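Local structure of transcriptional regulator (Saccharomonospora viridis, 4KWA) at residues A[12-16]-A[29-34]; A[22-27]-A[48-52]; A[80-84]-A[129-133]; A[141-146]-A[189-193]. The protein probably acts as a TetR-family repressor, this C-terminal portion of it pairing a helix-turn-helix DNA-binding domain with a domain that holds a choline ion. All blocks are in the same frame, centred on the assembly; numbering follows the deposited sequence.

Interaction 1 of 4, residues A[12-16]-A[29-34]; sequences TAWRL and DIASEL. With EDO (1,2-ethanediol), chain D.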
# COMPACT_ATOMS: atom_id res chain seq x y z
N THR A 12 8.13 13.49 -18.24
CA THR A 12 6.77 14.03 -18.37
C THR A 12 5.74 12.95 -17.98
O THR A 12 4.83 13.21 -17.14
CB THR A 12 6.55 14.64 -19.78
OG1 THR A 12 7.45 15.73 -20.00
CG2 THR A 12 5.17 15.13 -19.94
N ALA A 13 5.86 11.74 -18.59
CA ALA A 13 4.95 10.62 -18.23
C ALA A 13 4.92 10.29 -16.76
O ALA A 13 3.83 10.10 -16.20
CB ALA A 13 5.23 9.37 -19.05
N TRP A 14 6.08 10.29 -16.07
CA TRP A 14 6.14 10.01 -14.63
C TRP A 14 5.32 10.94 -13.78
O TRP A 14 4.47 10.53 -12.97
CB TRP A 14 7.60 10.08 -14.12
CG TRP A 14 7.76 9.73 -12.64
CD1 TRP A 14 7.87 10.59 -11.54
CD2 TRP A 14 7.85 8.40 -12.12
NE1 TRP A 14 7.98 9.83 -10.38
CE2 TRP A 14 8.00 8.49 -10.72
CE3 TRP A 14 7.79 7.14 -12.70
CZ2 TRP A 14 8.11 7.36 -9.88
CZ3 TRP A 14 7.92 5.99 -11.88
CH2 TRP A 14 8.09 6.13 -10.46
N ARG A 15 5.47 12.23 -14.09
CA ARG A 15 4.75 13.29 -13.41
C ARG A 15 3.22 13.25 -13.65
O ARG A 15 2.44 13.32 -12.69
CB ARG A 15 5.39 14.64 -13.78
CG ARG A 15 4.78 15.83 -13.04
CD ARG A 15 5.41 17.14 -13.39
NE ARG A 15 5.57 17.43 -14.80
CZ ARG A 15 6.73 17.23 -15.41
NH1 ARG A 15 7.72 16.70 -14.70
NH2 ARG A 15 6.88 17.46 -16.67
N LEU A 16 2.84 12.99 -14.90
CA LEU A 16 1.44 12.86 -15.25
C LEU A 16 0.80 11.62 -14.60
O LEU A 16 -0.31 11.70 -14.05
CB LEU A 16 1.28 12.89 -16.76
CG LEU A 16 1.64 14.15 -17.55
CD1 LEU A 16 1.39 13.97 -19.06
CD2 LEU A 16 0.79 15.28 -16.95
N ASP A 29 -1.78 13.61 -23.95
CA ASP A 29 -1.50 14.48 -22.76
C ASP A 29 0.01 14.66 -22.70
O ASP A 29 0.54 15.75 -22.39
CB ASP A 29 -1.97 13.83 -21.49
CG ASP A 29 -3.45 13.70 -21.41
OD1 ASP A 29 -4.10 14.69 -21.79
OD2 ASP A 29 -3.97 12.67 -20.88
N ILE A 30 0.73 13.56 -22.92
CA ILE A 30 2.19 13.64 -22.95
C ILE A 30 2.69 14.47 -24.12
O ILE A 30 3.51 15.40 -23.96
CB ILE A 30 2.81 12.25 -22.97
CG1 ILE A 30 2.35 11.49 -21.79
CG2 ILE A 30 4.32 12.29 -22.86
CD1 ILE A 30 2.50 9.97 -21.86
N ALA A 31 2.13 14.22 -25.30
CA ALA A 31 2.56 14.90 -26.53
C ALA A 31 2.28 16.40 -26.44
O ALA A 31 3.13 17.20 -26.86
CB ALA A 31 1.89 14.29 -27.71
N SER A 32 1.14 16.79 -25.84
CA SER A 32 0.78 18.22 -25.67
C SER A 32 1.73 18.95 -24.74
O SER A 32 2.08 20.13 -24.92
CB SER A 32 -0.62 18.35 -25.04
OG SER A 32 -1.57 18.10 -26.04
N GLU A 33 2.06 18.30 -23.68
CA GLU A 33 2.92 18.89 -22.69
C GLU A 33 4.29 19.17 -23.23
O GLU A 33 4.96 20.14 -22.84
CB GLU A 33 3.03 17.90 -21.57
CG GLU A 33 3.98 18.25 -20.46
CD GLU A 33 3.34 18.51 -19.17
OE1 GLU A 33 4.17 18.55 -18.23
OE2 GLU A 33 2.09 18.67 -19.09
N LEU A 34 4.78 18.27 -24.06
CA LEU A 34 6.13 18.41 -24.71
C LEU A 34 6.22 18.97 -26.12
O LEU A 34 7.31 19.29 -26.57
CB LEU A 34 6.79 17.04 -24.77
CG LEU A 34 7.15 16.38 -23.48
CD1 LEU A 34 7.39 14.93 -23.78
CD2 LEU A 34 8.38 17.02 -22.87
C1 EDO D . 2.10 18.43 -14.45
O1 EDO D . 2.93 18.40 -15.74
C2 EDO D . 1.35 17.15 -14.08
O2 EDO D . -0.12 17.10 -13.94
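A molecule of 1,2-ethanediol, probably from the crystallisation liquor, sits beside the one ion pair of this helix contact. Arg15 NE donates to its O1 at 3.0 Å, while Arg15 NH2 reaches Glu33 OE1 at 3.3 Å, a salt bridge whose hydrogen bond is straight (173°) but weak by its length. Both oxygens lie near the guanidinium plane, so diol and carboxylate share its edge. The Arg15 CA-to-CB bond points sideways, and only the end of the long side chain comes round to Glu33. The short helical segments cross at 120° with axes 10.0 Å apart. They belong to helix 2-20 and helix 27-34; the latter is the first helix of the predicted helix-turn-helix, so the contact fastens that motif to the N-terminal helix of the TetR-type DNA-binding domain. The backbones come closest at Ala13 and Ile30, whose CA atoms are 6.2 Å apart. Here the small Ala13 CB meets Ile30 CD1 at 4.0 Å, and Leu16 CD1 packs on Ile30 CG1 at 3.8 Å. Thr12 CG2 lies 3.4 Å from Glu33 CG, against the aliphatic part of the acid, while its OG1 is hydrogen-bonded to Arg8 O within its own helix.

Interaction 2 of 4, residues A[22-27]-A[48-52]; sequences YHNVRI and KKDIL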
# COMPACT_ATOMS: atom_id res chain seq x y z
N TYR A 22 -2.12 6.63 -13.89
CA TYR A 22 -1.71 5.93 -15.08
C TYR A 22 -2.81 5.69 -16.08
O TYR A 22 -2.63 5.97 -17.26
CB TYR A 22 -1.13 4.56 -14.69
CG TYR A 22 -0.84 3.72 -15.86
CD1 TYR A 22 0.22 4.00 -16.70
CD2 TYR A 22 -1.57 2.58 -16.10
CE1 TYR A 22 0.49 3.21 -17.79
CE2 TYR A 22 -1.26 1.77 -17.19
CZ TYR A 22 -0.23 2.08 -18.00
OH TYR A 22 0.03 1.29 -19.10
N HIS A 23 -3.99 5.25 -15.62
CA HIS A 23 -5.11 4.96 -16.60
C HIS A 23 -5.84 6.20 -17.14
O HIS A 23 -6.65 6.10 -18.11
CB HIS A 23 -6.06 3.93 -16.00
CG HIS A 23 -5.38 2.58 -15.78
ND1 HIS A 23 -5.15 1.68 -16.80
CD2 HIS A 23 -4.92 1.99 -14.65
CE1 HIS A 23 -4.55 0.60 -16.31
NE2 HIS A 23 -4.43 0.75 -15.00
N ASN A 24 -5.60 7.33 -16.51
CA ASN A 24 -6.16 8.60 -16.90
C ASN A 24 -5.21 9.39 -17.73
O ASN A 24 -5.55 10.46 -18.15
CB ASN A 24 -6.57 9.42 -15.69
CG ASN A 24 -7.56 8.67 -14.84
OD1 ASN A 24 -8.49 8.13 -15.36
ND2 ASN A 24 -7.33 8.59 -13.54
N VAL A 25 -3.99 8.93 -17.89
CA VAL A 25 -3.08 9.62 -18.76
C VAL A 25 -3.12 9.08 -20.19
O VAL A 25 -2.82 7.91 -20.43
CB VAL A 25 -1.66 9.44 -18.28
CG1 VAL A 25 -0.69 9.97 -19.32
CG2 VAL A 25 -1.45 10.17 -16.99
N ARG A 26 -3.43 9.93 -21.16
CA ARG A 26 -3.46 9.53 -22.51
C ARG A 26 -2.18 9.95 -23.19
O ARG A 26 -1.52 10.90 -22.78
CB ARG A 26 -4.74 10.12 -23.21
CG ARG A 26 -5.98 9.40 -22.68
CD ARG A 26 -7.30 10.05 -22.96
NE ARG A 26 -8.35 9.24 -22.34
CZ ARG A 26 -8.76 9.35 -21.07
NH1 ARG A 26 -9.72 8.55 -20.64
NH2 ARG A 26 -8.22 10.23 -20.20
N ILE A 27 -1.87 9.32 -24.30
CA ILE A 27 -0.65 9.67 -25.03
C ILE A 27 -0.64 11.15 -25.48
O ILE A 27 0.40 11.82 -25.43
CB ILE A 27 -0.43 8.77 -26.25
CG1 ILE A 27 -0.32 7.28 -25.80
CG2 ILE A 27 0.82 9.19 -27.06
CD1 ILE A 27 0.64 7.01 -24.65
N LYS A 48 1.40 1.79 -23.87
CA LYS A 48 1.37 2.58 -22.69
C LYS A 48 2.14 1.87 -21.57
O LYS A 48 2.88 2.53 -20.79
CB LYS A 48 -0.08 2.72 -22.32
CG LYS A 48 -0.32 3.93 -21.54
CD LYS A 48 -1.77 4.03 -21.28
CE LYS A 48 -1.88 5.12 -20.24
NZ LYS A 48 -3.31 5.27 -19.92
N LYS A 49 1.93 0.55 -21.44
CA LYS A 49 2.62 -0.24 -20.38
C LYS A 49 4.08 -0.12 -20.54
O LYS A 49 4.84 -0.25 -19.56
CB LYS A 49 2.24 -1.76 -20.39
CG LYS A 49 0.83 -2.05 -19.89
CD LYS A 49 0.48 -3.54 -19.96
CE LYS A 49 0.52 -4.12 -21.36
NZ LYS A 49 0.02 -5.53 -21.39
N ASP A 50 4.56 0.06 -21.76
CA ASP A 50 5.99 0.28 -21.89
C ASP A 50 6.42 1.61 -21.35
O ASP A 50 7.54 1.69 -20.81
CB ASP A 50 6.50 0.18 -23.31
CG ASP A 50 6.88 -1.21 -23.66
OD1 ASP A 50 6.02 -2.12 -23.50
OD2 ASP A 50 8.04 -1.40 -24.05
N ILE A 51 5.60 2.66 -21.54
CA ILE A 51 5.96 3.97 -20.93
C ILE A 51 6.05 3.81 -19.38
O ILE A 51 7.00 4.30 -18.76
CB ILE A 51 4.96 5.08 -21.29
CG1 ILE A 51 4.88 5.21 -22.80
CG2 ILE A 51 5.40 6.42 -20.61
CD1 ILE A 51 3.91 6.27 -23.24
N LEU A 52 5.11 3.09 -18.77
CA LEU A 52 5.13 2.89 -17.31
C LEU A 52 6.40 2.11 -16.89
O LEU A 52 7.15 2.54 -16.00
CB LEU A 52 3.90 2.14 -16.82
CG LEU A 52 3.71 1.81 -15.32
CD1 LEU A 52 3.84 3.05 -14.49
CD2 LEU A 52 2.43 1.10 -15.01
O HOH W 1 -4.68 2.70 -19.28
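Lys48 is stretched out almost fully, with all four chi angles in the t well, and this carries its ammonium group from the start of helix 48-71 to the turn at 22-27. There NZ donates to two backbone carbonyls, Tyr22 O at 2.8 Å and Val25 O at 2.7 Å, and to a water at 3.0 Å that also lies 2.7 Å from His23 ND1. On the way the chain crosses the Tyr22 ring: Lys48 CE stands 4.2 Å from the ring centroid in a CH-pi contact, and NZ stands 4.7 Å from it, only 4° off the normal, which is cation-pi geometry. The t rotamer of Tyr22 inserts the ring between Lys48 and Leu52, whose CD2 covers the opposite face at 4.0 Å from the centroid. Ile27 takes an m,m conformation; its CA-to-CB bond points sideways, yet CD1 swings in to meet Ile51 CD1 at 3.6 Å. Lys48 thus pins to helix 48-71 the loop that leads into helix 27-34, the first helix of the predicted helix-turn-helix in the TetR-type DNA-binding domain, while Ile27, Ile51 and Leu52 add apolar contacts. Around this contact, Tyr22 also rests on Ile17 of helix 2-20, Ile27 and Ile51 both touch Ile41 of helix 38-44, and the ring of His23, hydrogen-bonded to Glu108 of helix 94-109, meets His23 of the second subunit.

Interaction 3 of 4, residues A[80-84]-A[129-133]; sequences RLVRL and TIAMT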
# COMPACT_ATOMS: atom_id res chain seq x y z
N ARG A 80 22.83 6.85 9.58
CA ARG A 80 22.50 6.29 8.28
C ARG A 80 21.03 5.84 8.19
O ARG A 80 20.31 6.17 7.24
CB ARG A 80 23.43 5.12 7.90
CG ARG A 80 24.81 5.45 7.56
CD ARG A 80 25.60 4.21 7.16
NE ARG A 80 25.27 3.68 5.87
CZ ARG A 80 25.79 4.11 4.72
NH1 ARG A 80 26.54 5.22 4.68
NH2 ARG A 80 25.48 3.52 3.56
N LEU A 81 20.61 5.04 9.17
CA LEU A 81 19.21 4.52 9.23
C LEU A 81 18.21 5.70 9.29
O LEU A 81 17.22 5.72 8.55
CB LEU A 81 19.08 3.56 10.39
CG LEU A 81 17.81 2.74 10.35
CD1 LEU A 81 17.74 1.86 9.11
CD2 LEU A 81 17.65 1.91 11.63
N VAL A 82 18.49 6.70 10.09
CA VAL A 82 17.64 7.91 10.17
C VAL A 82 17.54 8.61 8.82
O VAL A 82 16.45 8.97 8.41
CB VAL A 82 18.10 8.91 11.28
CG1 VAL A 82 17.34 10.24 11.18
CG2 VAL A 82 17.91 8.29 12.67
N ARG A 83 18.65 8.75 8.10
CA ARG A 83 18.60 9.36 6.78
C ARG A 83 17.85 8.52 5.76
O ARG A 83 17.06 9.00 5.02
CB ARG A 83 19.98 9.61 6.25
CG ARG A 83 20.54 10.91 6.68
CD ARG A 83 22.03 10.90 6.54
NE ARG A 83 22.59 11.98 7.31
CZ ARG A 83 22.76 13.19 6.85
NH1 ARG A 83 23.26 14.09 7.66
NH2 ARG A 83 22.45 13.50 5.61
N LEU A 84 18.15 7.25 5.76
CA LEU A 84 17.46 6.30 4.90
C LEU A 84 15.97 6.37 5.04
O LEU A 84 15.30 6.29 4.05
CB LEU A 84 17.89 4.85 5.17
CG LEU A 84 19.15 4.42 4.49
CD1 LEU A 84 19.60 3.05 5.01
CD2 LEU A 84 18.93 4.41 2.95
N THR A 129 19.64 -3.12 1.74
CA THR A 129 20.21 -1.93 2.30
C THR A 129 19.85 -1.75 3.79
O THR A 129 20.68 -1.41 4.62
CB THR A 129 19.75 -0.75 1.47
OG1 THR A 129 20.47 -0.86 0.24
CG2 THR A 129 20.11 0.57 2.17
N ILE A 130 18.55 -1.91 4.10
CA ILE A 130 18.08 -1.79 5.46
C ILE A 130 18.72 -2.85 6.30
O ILE A 130 19.32 -2.53 7.38
CB ILE A 130 16.53 -1.98 5.51
CG1 ILE A 130 15.81 -0.88 4.73
CG2 ILE A 130 16.07 -1.92 6.96
CD1 ILE A 130 16.18 0.52 5.16
N ALA A 131 18.67 -4.10 5.85
CA ALA A 131 19.25 -5.16 6.66
C ALA A 131 20.76 -4.96 6.93
O ALA A 131 21.30 -5.22 8.04
CB ALA A 131 18.96 -6.53 6.00
N MSE A 132 21.46 -4.49 5.90
CA MSE A 132 22.87 -4.25 6.02
C MSE A 132 23.10 -3.16 7.00
O MSE A 132 24.08 -3.22 7.75
CB MSE A 132 23.50 -3.95 4.67
CG MSE A 132 24.96 -3.63 4.82
SE MSE A 132 25.54 -2.95 3.05
CE MSE A 132 24.75 -1.13 2.81
N THR A 133 22.25 -2.12 6.99
CA THR A 133 22.44 -1.01 7.96
C THR A 133 22.27 -1.47 9.43
O THR A 133 23.01 -1.08 10.35
CB THR A 133 21.49 0.09 7.59
OG1 THR A 133 21.76 0.37 6.19
CG2 THR A 133 21.70 1.39 8.48
O HOH W 2 23.97 1.23 5.17
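In the all-helical C-terminal domain characteristic of TetR-family regulators, helix 77-86 packs nearly antiparallel to helix 113-139: the two short segments run at 157° with axes 10.5 Å apart. Apolar contacts dominate. Leu84, pointing toward the other helix, brings CD1 to 3.8 Å from Thr129 CG2 and 4.3 Å from Ile130 CD1, while Leu81 CD1 lies 4.5 Å from the same Ile130 CD1. Thr133 comes in at the closest backbone approach, its CA 6.5 Å from Leu81 CA, and its CG2 packs 3.9 Å from Leu81 CB and 4.2 Å from Arg80 CB. Leu155 of helix 148-168 touches both Leu81 and Ile130, and Leu71 of helix 48-71 touches Leu84, so the contact is buried among further helices. Polar links between the segments run through water, and Arg80 NH1 is hydrogen-bonded outside them, to Ile74 O. The water accepts from Arg80 NE at 2.9 Å and donates to Thr133 OG1 at 2.6 Å; that hydroxyl in turn donates to Thr129 O, 2.6 Å from Thr133 OG1.

Interaction 4 of 4, residues A[141-146]-A[189-193]; sequences GVFRDQ and NIVER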
# COMPACT_ATOMS: atom_id res chain seq x y z
N GLY A 141 27.70 -1.53 17.99
CA GLY A 141 27.13 -1.59 19.34
C GLY A 141 26.06 -0.55 19.60
O GLY A 141 25.70 -0.28 20.76
N VAL A 142 25.51 0.05 18.56
CA VAL A 142 24.46 1.05 18.80
C VAL A 142 23.06 0.52 18.61
O VAL A 142 22.10 1.15 19.10
CB VAL A 142 24.73 2.33 17.99
CG1 VAL A 142 23.59 3.32 18.14
CG2 VAL A 142 26.03 3.00 18.42
N PHE A 143 22.96 -0.65 17.97
CA PHE A 143 21.71 -1.32 17.73
C PHE A 143 21.69 -2.66 18.49
O PHE A 143 22.70 -3.34 18.55
CB PHE A 143 21.41 -1.64 16.23
CG PHE A 143 21.23 -0.47 15.33
CD1 PHE A 143 20.86 0.77 15.77
CD2 PHE A 143 21.35 -0.65 14.00
CE1 PHE A 143 20.70 1.83 14.84
CE2 PHE A 143 21.23 0.38 13.11
CZ PHE A 143 20.88 1.65 13.54
N ARG A 144 20.51 -2.96 19.03
CA ARG A 144 20.21 -4.22 19.75
C ARG A 144 20.42 -5.44 18.83
O ARG A 144 20.09 -5.41 17.63
CB ARG A 144 18.69 -4.34 20.06
CG ARG A 144 18.00 -3.70 21.24
CD ARG A 144 16.78 -4.60 21.55
NE ARG A 144 15.69 -4.45 20.60
CZ ARG A 144 14.89 -5.41 20.13
NH1 ARG A 144 15.13 -6.72 20.34
NH2 ARG A 144 13.92 -5.07 19.30
N ASP A 145 20.76 -6.57 19.42
CA ASP A 145 20.88 -7.82 18.69
C ASP A 145 19.48 -8.31 18.40
O ASP A 145 18.64 -8.37 19.30
CB ASP A 145 21.59 -8.85 19.61
CG ASP A 145 21.92 -10.20 18.92
OD1 ASP A 145 21.97 -10.28 17.69
OD2 ASP A 145 22.13 -11.21 19.66
N GLN A 146 19.22 -8.70 17.15
CA GLN A 146 17.91 -9.06 16.75
C GLN A 146 18.11 -9.53 15.30
O GLN A 146 19.12 -9.12 14.65
CB GLN A 146 17.17 -7.74 16.78
CG GLN A 146 15.72 -7.67 16.96
CD GLN A 146 15.20 -6.28 16.51
OE1 GLN A 146 15.63 -5.15 16.95
NE2 GLN A 146 14.28 -6.36 15.62
N ASN A 189 12.87 0.31 19.31
CA ASN A 189 12.90 -1.08 18.84
C ASN A 189 14.18 -1.51 18.24
O ASN A 189 14.40 -2.71 18.10
CB ASN A 189 11.80 -1.36 17.83
CG ASN A 189 10.44 -1.42 18.46
OD1 ASN A 189 9.87 -0.40 18.81
ND2 ASN A 189 9.91 -2.60 18.57
N ILE A 190 14.96 -0.54 17.77
CA ILE A 190 16.23 -0.82 17.09
C ILE A 190 17.44 -0.44 17.92
O ILE A 190 18.36 -1.23 18.08
CB ILE A 190 16.30 -0.19 15.71
CG1 ILE A 190 15.04 -0.55 14.88
CG2 ILE A 190 17.54 -0.61 14.95
CD1 ILE A 190 15.01 -0.06 13.47
N VAL A 191 17.46 0.78 18.45
CA VAL A 191 18.59 1.28 19.21
C VAL A 191 18.77 0.54 20.54
O VAL A 191 17.79 0.30 21.28
CB VAL A 191 18.49 2.81 19.40
CG1 VAL A 191 19.54 3.37 20.42
CG2 VAL A 191 18.59 3.51 18.09
N GLU A 192 20.04 0.22 20.82
CA GLU A 192 20.53 -0.51 22.01
C GLU A 192 20.34 0.30 23.31
O GLU A 192 20.96 1.36 23.45
CB GLU A 192 22.03 -0.88 21.78
CG GLU A 192 22.76 -1.71 22.84
CD GLU A 192 22.05 -3.00 23.20
OE1 GLU A 192 22.60 -4.06 22.96
OE2 GLU A 192 20.92 -2.96 23.66
N ARG A 193 19.52 -0.24 24.22
CA ARG A 193 19.21 0.33 25.56
C ARG A 193 20.35 0.23 26.56
O ARG A 193 21.52 0.52 26.25
CB ARG A 193 18.01 -0.43 26.14
CG ARG A 193 17.76 -0.19 27.61
CD ARG A 193 16.42 -0.78 28.03
NE ARG A 193 16.36 -2.25 27.98
CZ ARG A 193 16.44 -3.05 29.04
NH1 ARG A 193 16.55 -2.55 30.27
NH2 ARG A 193 16.37 -4.37 28.88
O HOH W 3 18.20 -3.49 16.62
O HOH W 4 15.55 -1.47 21.36
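Two backbone hydrogen bonds tie the C-terminal tail to the loop after helix 113-139: Glu192 N donates to Val142 O (2.8 Å, 173°) and Arg144 N to Ile190 O (2.9 Å, 158°). They flank Phe143 and Val191, whose CA atoms are 4.3 Å apart, and make a single antiparallel beta bridge in the otherwise helical TetR-type C-terminal domain. Asn189 O is taken up by the Arg144 guanidinium, with NH2 at 2.7 Å and a weak bond from NE at 3.3 Å. A water lies 2.7 Å from Ile190 O and 2.9 Å from Arg144 O, which also accepts from Gln138 NE2; another donates to Val191 O at 2.9 Å while weakly accepting from Arg144 NE at 3.1 Å. Gly141 ends the preceding helix in a Schellman motif, just before the bridge. Ile190 CG2 lies over the Phe143 ring, 3.7 Å from its centroid. Both Phe143 and Ile190 touch Leu81 of helix 77-86, Ile190 reaches Leu151 of helix 148-168, and Asn189 packs on Asn189 of the second subunit.

Overall arrangement
The four contacts form two touching pairs on opposite sides of the chain's centre. Interactions 1 and 2 lie in the DNA-binding region with centres 10 Å apart, joined where Ala13 CB meets Ile51 CG2 at 3.3 Å; both are partly buried and involve helix 27-34 or the turn leading into it. Interactions 3 and 4 lie in the C-terminal domain, centres 13 Å apart, with Leu81 CD2 3.8 Å from Phe143 CZ. Interaction 3 is the buried one, and correspondingly apolar apart from its water bridge. Direct charged contacts occur in the partly buried others: an ion pair in 1, lysine on carbonyls in 2 and, farthest from the chain centre, Arg144 bonds added to a backbone bridge in 4.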